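Local coordinates for protein cyclic GMP-AMP synthase-like receptor (Tribolium castaneum, PDB 7LT2) that senses double-stranded RNA in the cytoplasm and in response synthesises cyclic GMP-AMP from ATP and GTP as an innate immune signal, at residues L100-D104 with D117-K121. Numbering follows the deposited sequence.
Sequences LNNLD and DFRKK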
# COMPACT_ATOMS: atom_id res chain seq x y z
N LEU A 100 13.16 20.87 10.76
CA LEU A 100 14.57 20.66 11.06
C LEU A 100 15.05 21.81 11.93
O LEU A 100 14.85 22.98 11.59
CB LEU A 100 15.40 20.58 9.78
CG LEU A 100 15.29 19.36 8.86
CD1 LEU A 100 13.95 19.29 8.14
CD2 LEU A 100 16.43 19.36 7.85
N ASN A 101 15.67 21.48 13.06
CA ASN A 101 16.14 22.50 14.00
C ASN A 101 17.62 22.85 13.85
O ASN A 101 18.07 23.80 14.49
CB ASN A 101 15.88 22.05 15.45
CG ASN A 101 14.43 22.20 15.86
OD1 ASN A 101 13.68 22.98 15.27
ND2 ASN A 101 14.02 21.46 16.88
N ASN A 102 18.37 22.13 13.01
CA ASN A 102 19.82 22.35 12.94
C ASN A 102 20.35 22.03 11.54
O ASN A 102 21.43 21.45 11.39
CB ASN A 102 20.55 21.51 13.99
CG ASN A 102 22.02 21.92 14.15
OD1 ASN A 102 22.35 23.10 14.15
ND2 ASN A 102 22.90 20.93 14.27
N LEU A 103 19.61 22.43 10.50
CA LEU A 103 20.11 22.19 9.15
C LEU A 103 21.41 22.95 8.90
O LEU A 103 22.33 22.42 8.26
CB LEU A 103 19.07 22.58 8.10
CG LEU A 103 19.54 22.34 6.66
CD1 LEU A 103 19.99 20.90 6.48
CD2 LEU A 103 18.47 22.69 5.63
N ASP A 104 21.51 24.19 9.39
CA ASP A 104 22.72 24.97 9.17
C ASP A 104 23.94 24.27 9.77
O ASP A 104 25.01 24.24 9.15
CB ASP A 104 22.57 26.37 9.77
CG ASP A 104 21.63 27.24 8.97
OD1 ASP A 104 21.16 26.80 7.90
OD2 ASP A 104 21.36 28.37 9.42
N ASP A 117 21.67 22.18 -1.48
CA ASP A 117 20.39 22.60 -2.03
C ASP A 117 19.20 21.93 -1.35
O ASP A 117 18.08 22.05 -1.85
CB ASP A 117 20.34 22.32 -3.54
CG ASP A 117 21.27 23.23 -4.34
OD1 ASP A 117 21.62 24.33 -3.86
OD2 ASP A 117 21.64 22.85 -5.47
N PHE A 118 19.41 21.25 -0.22
CA PHE A 118 18.30 20.56 0.44
C PHE A 118 17.20 21.53 0.85
O PHE A 118 16.01 21.27 0.61
CB PHE A 118 18.79 19.77 1.66
CG PHE A 118 17.71 18.96 2.34
CD1 PHE A 118 17.42 17.68 1.90
CD2 PHE A 118 16.99 19.49 3.39
CE1 PHE A 118 16.41 16.94 2.51
CE2 PHE A 118 15.98 18.75 4.00
CZ PHE A 118 15.69 17.47 3.56
N ARG A 119 17.57 22.65 1.46
CA ARG A 119 16.57 23.63 1.89
C ARG A 119 15.75 24.13 0.71
O ARG A 119 14.51 24.14 0.75
CB ARG A 119 17.25 24.79 2.62
CG ARG A 119 16.30 25.86 3.11
CD ARG A 119 17.00 26.92 3.95
NE ARG A 119 17.21 26.50 5.33
CZ ARG A 119 18.38 26.52 5.96
NH1 ARG A 119 19.49 26.92 5.36
NH2 ARG A 119 18.43 26.14 7.23
N LYS A 120 16.42 24.56 -0.37
CA LYS A 120 15.72 25.06 -1.55
C LYS A 120 14.76 24.02 -2.10
O LYS A 120 13.66 24.36 -2.55
CB LYS A 120 16.70 25.45 -2.65
CG LYS A 120 17.60 26.62 -2.41
CD LYS A 120 18.37 26.90 -3.70
CE LYS A 120 19.79 27.31 -3.43
NZ LYS A 120 20.50 26.25 -2.68
N LYS A 121 15.18 22.76 -2.12
CA LYS A 121 14.43 21.73 -2.84
C LYS A 121 13.29 21.13 -2.01
O LYS A 121 12.30 20.68 -2.59
CB LYS A 121 15.36 20.60 -3.29
CG LYS A 121 16.42 21.00 -4.30
CD LYS A 121 15.82 21.56 -5.56
CE LYS A 121 16.90 21.88 -6.59
NZ LYS A 121 17.71 20.68 -6.93
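R119 reaches from helix 118-122 to D104 and forms a salt bridge end-on, with both terminal nitrogens converging on the same carboxylate oxygen. NH1 of R119 donates to OD1 of D104 at 3.0 Å, almost in line with the C-O bond, whereas NH2 of R119 meets that OD1 at 2.9 Å from well out of the carboxylate plane. Sharing one acceptor leaves both bonds bent, the N-H...O angle being 141° for NH1. OD1 lies close to the guanidinium plane, but the two flat groups stand almost perpendicular (86°), a forked grip on one oxygen rather than a side-by-side pairing of two. The arginine chain is extended as far as CD and then bends at chi3 (-81°), which turns the guanidinium so that NE bonds to D127 while the terminal nitrogens face D104. Held between two carboxylates, the group is probably well fixed in its rotation.

L103 covers one face of the guanidinium: its CD2 sits above the plane, displaced toward the rim, 3.8 Å from CZ of R119. The same CD2 approaches the F118 ring at its edge, 4.2 Å from CD2 of F118. Alongside, CD2 of L100 touches CE2 of F118 at 3.9 Å.

The contact thus joins the end of strand 95-100 and the start of helix 103-107 to the short helix 118-122, within the nucleotidyltransferase domain and away from the nucleotide- and metal-binding residues. L123 packs against both leucines, and F122 stacks on F118.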